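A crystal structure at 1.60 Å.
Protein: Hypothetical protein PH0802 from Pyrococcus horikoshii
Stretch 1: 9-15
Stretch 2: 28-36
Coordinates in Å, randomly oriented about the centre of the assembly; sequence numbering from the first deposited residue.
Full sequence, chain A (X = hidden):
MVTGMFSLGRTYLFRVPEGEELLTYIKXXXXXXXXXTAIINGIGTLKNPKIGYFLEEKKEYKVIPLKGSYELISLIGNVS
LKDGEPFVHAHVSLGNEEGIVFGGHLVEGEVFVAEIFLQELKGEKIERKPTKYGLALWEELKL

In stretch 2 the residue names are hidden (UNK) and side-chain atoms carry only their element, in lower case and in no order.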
# COMPACT_ATOMS: atom_id res chain seq x y z
N GLY A 9 4.34 -9.77 15.56
CA GLY A 9 4.66 -11.18 15.49
C GLY A 9 5.55 -11.51 14.32
O GLY A 9 6.42 -10.73 13.94
N ARG A 10 5.32 -12.69 13.76
CA ARG A 10 6.12 -13.21 12.67
C ARG A 10 5.92 -12.38 11.42
O ARG A 10 4.83 -11.84 11.18
CB ARG A 10 5.79 -14.69 12.43
CG ARG A 10 6.22 -15.58 13.60
CD ARG A 10 5.63 -16.95 13.56
NE ARG A 10 4.21 -16.93 13.85
CZ ARG A 10 3.34 -17.92 13.63
NH1 ARG A 10 2.06 -17.74 13.97
NH2 ARG A 10 3.73 -19.06 13.09
N THR A 11 6.98 -12.29 10.64
CA THR A 11 7.05 -11.47 9.43
C THR A 11 7.39 -12.36 8.22
O THR A 11 8.26 -13.22 8.31
CB THR A 11 8.13 -10.40 9.62
OG1 THR A 11 7.87 -9.64 10.81
CG2 THR A 11 8.13 -9.43 8.46
N TYR A 12 6.72 -12.16 7.08
CA TYR A 12 6.89 -12.98 5.91
C TYR A 12 6.90 -12.20 4.59
O TYR A 12 6.27 -11.16 4.47
CB TYR A 12 5.76 -14.02 5.80
CG TYR A 12 5.49 -14.88 7.03
CD1 TYR A 12 5.97 -16.18 7.11
CD2 TYR A 12 4.73 -14.41 8.10
CE1 TYR A 12 5.70 -16.98 8.20
CE2 TYR A 12 4.43 -15.21 9.17
CZ TYR A 12 4.93 -16.48 9.22
OH TYR A 12 4.61 -17.30 10.30
N LEU A 13 7.63 -12.73 3.62
CA LEU A 13 7.69 -12.20 2.27
C LEU A 13 7.86 -13.39 1.36
O LEU A 13 8.80 -14.16 1.55
CB LEU A 13 8.87 -11.22 2.11
CG LEU A 13 8.95 -10.60 0.70
CD1 LEU A 13 7.70 -9.79 0.35
CD2 LEU A 13 10.21 -9.75 0.60
N PHE A 14 6.93 -13.57 0.42
CA PHE A 14 6.91 -14.79 -0.38
C PHE A 14 6.22 -14.59 -1.71
O PHE A 14 5.40 -13.65 -1.89
CB PHE A 14 6.24 -15.95 0.38
CG PHE A 14 4.89 -15.62 0.96
CD1 PHE A 14 3.74 -15.66 0.18
CD2 PHE A 14 4.78 -15.25 2.27
CE1 PHE A 14 2.50 -15.31 0.72
CE2 PHE A 14 3.56 -14.93 2.82
CZ PHE A 14 2.41 -14.93 2.05
N ARG A 15 6.54 -15.49 -2.63
CA ARG A 15 5.82 -15.60 -3.87
C ARG A 15 4.82 -16.72 -3.83
O ARG A 15 5.16 -17.86 -3.51
CB ARG A 15 6.77 -15.83 -5.05
CG ARG A 15 6.00 -15.95 -6.33
CD ARG A 15 6.83 -15.72 -7.55
NE ARG A 15 7.76 -16.81 -7.77
CZ ARG A 15 7.53 -17.88 -8.54
NH1 ARG A 15 8.49 -18.79 -8.72
NH2 ARG A 15 6.36 -18.08 -9.09
N UNK A 28 -5.06 -20.22 3.70
CA UNK A 28 -4.45 -21.51 3.98
C UNK A 28 -3.05 -21.37 4.60
O UNK A 28 -2.64 -22.17 5.47
o UNK A 28 -6.66 -23.05 3.20
n UNK A 28 -6.00 -23.22 1.04
c UNK A 28 -4.40 -22.34 2.68
c UNK A 28 -5.79 -22.90 2.32
N UNK A 29 -2.30 -20.39 4.12
CA UNK A 29 -1.01 -20.03 4.71
C UNK A 29 -1.21 -19.72 6.22
O UNK A 29 -0.49 -20.26 7.08
c UNK A 29 0.83 -18.29 4.62
c UNK A 29 2.94 -17.13 5.94
c UNK A 29 -0.36 -18.88 3.94
c UNK A 29 0.64 -17.24 5.50
c UNK A 29 2.11 -18.74 4.39
c UNK A 29 3.18 -18.15 5.05
c UNK A 29 1.72 -16.65 6.12
N UNK A 30 -2.15 -18.84 6.54
CA UNK A 30 -2.37 -18.45 7.92
C UNK A 30 -2.84 -19.66 8.73
O UNK A 30 -2.43 -19.81 9.85
c UNK A 30 -3.35 -17.29 8.04
s UNK A 30 -2.69 -15.74 7.37
N UNK A 31 -3.67 -20.54 8.16
CA UNK A 31 -4.07 -21.73 8.91
C UNK A 31 -2.90 -22.60 9.28
O UNK A 31 -2.78 -23.06 10.43
n UNK A 31 -9.83 -22.86 6.69
c UNK A 31 -5.11 -22.53 8.14
c UNK A 31 -8.76 -22.03 7.35
c UNK A 31 -7.46 -22.73 7.38
c UNK A 31 -6.43 -21.84 8.08
N UNK A 32 -2.01 -22.81 8.31
CA UNK A 32 -0.83 -23.60 8.52
C UNK A 32 0.07 -23.00 9.58
O UNK A 32 0.57 -23.70 10.46
c UNK A 32 -0.05 -23.76 7.22
c UNK A 32 1.17 -24.66 7.37
c UNK A 32 0.85 -25.97 8.07
c UNK A 32 2.06 -26.89 8.08
n UNK A 32 3.29 -26.21 8.62
N UNK A 33 0.27 -21.69 9.52
CA UNK A 33 1.19 -21.01 10.44
C UNK A 33 0.57 -20.71 11.80
O UNK A 33 1.26 -20.24 12.70
c UNK A 33 1.66 -19.69 9.82
o UNK A 33 4.11 -21.57 8.34
o UNK A 33 4.61 -19.95 9.72
c UNK A 33 3.84 -20.48 8.89
c UNK A 33 2.50 -19.86 8.58
N UNK A 34 -0.73 -20.92 11.94
CA UNK A 34 -1.41 -20.50 13.16
C UNK A 34 -1.46 -18.99 13.32
O UNK A 34 -1.32 -18.46 14.44
N UNK A 35 -1.65 -18.27 12.21
CA UNK A 35 -1.82 -16.83 12.25
C UNK A 35 -3.29 -16.49 12.30
O UNK A 35 -4.09 -16.99 11.50
c UNK A 35 0.35 -16.36 10.99
c UNK A 35 1.03 -16.12 9.63
c UNK A 35 -1.52 -14.65 10.88
c UNK A 35 -1.17 -16.17 11.00
N UNK A 36 -3.65 -15.62 13.23
CA UNK A 36 -5.01 -15.18 13.40
C UNK A 36 -5.20 -13.74 12.94
O UNK A 36 -6.28 -13.41 12.40
c UNK A 36 -5.53 -16.67 15.43
c UNK A 36 -6.50 -16.76 16.60
o UNK A 36 -6.44 -15.88 17.48
c UNK A 36 -5.43 -15.26 14.87
o UNK A 36 -7.32 -17.71 16.62
O HOH W 1 6.04 -20.67 12.28

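Position 28 lies in a helix already under way. Its side chain has two carbons, the second carrying one oxygen and one nitrogen, and stays out of reach of stretch 1. A short carboxamide is asparagine, Asn28, a polar residue suited to a partly exposed site.

Position 29 has one carbon followed by a ring of six carbons, and its CA-to-CB bond points toward the strand. The ring touches the rings of both Tyr12 and Phe14, which approach it from directions roughly at right angles. This is phenylalanine, Phe29: its CZ comes 3.4 Å from Tyr12 CD1 and 3.9 Å from Phe14 CE2. An apolar ring suits this buried place.

Position 30 has one carbon and one sulfur and does not touch the strand: cysteine. The CA-to-CB bond of Cys30 points sideways; a small, weakly polar side chain is compatible with this buried site.

Positions 31 and 32 each carry four carbons in a row ending in nitrogen, and neither reaches stretch 1. Both are lysines, Lys31 and Lys32, whose charged ends suit their exposed sites.

Position 33 has three carbons, the third bearing two oxygens, one of them 2.7 Å from Tyr12 OH and 3.6 Å from Arg10 NH2. This is glutamate, Glu33; its CA-to-CB bond points toward the strand. Its OE2 accepts a hydrogen bond from Tyr12 OH and forms a salt bridge with Arg10 NH2, roles a carboxylate can combine.

Position 34 has no side-chain atoms and is glycine. Gly34 leaves the helix with phi 67°, a value glycine adopts readily. The Schellman motif is closed by the backbone N of position 35 to Cys30 O at 2.9 Å and a weak bond from Gly34 N to Lys31 O at 3.3 Å.

Position 35 has four carbons forked at the first, one arm two carbons long, and touches the Tyr12 ring and Arg10. It is isoleucine: Ile35 places CD1 3.5 Å from Tyr12 CE2 and CG1 3.7 Å from Arg10 NH1. A branched apolar side chain suits a buried site against an aromatic ring.

Position 36 has three carbons, the third with two oxygens, and is out of reach. Glu36 is a glutamate whose charge suits its exposed site.

The contact joins an apolar part to a polar one. The edge of Phe29 meets the face of Tyr12, planes at 88°, while Phe14 meets Phe29 obliquely. Beyond them, Arg10 grips the helix end: NH1 and NH2 both donate to Glu33 O, at 2.9 and 2.8 Å. A water accepts from Arg10 NH2 at 2.9 Å and donates to Glu33 OE2 at 3.0 Å. Tyr12 links the two parts, offering its ring to Phe29 and its hydroxyl to Glu33.

Stretch 2 (28-36) NFCKKEGIE
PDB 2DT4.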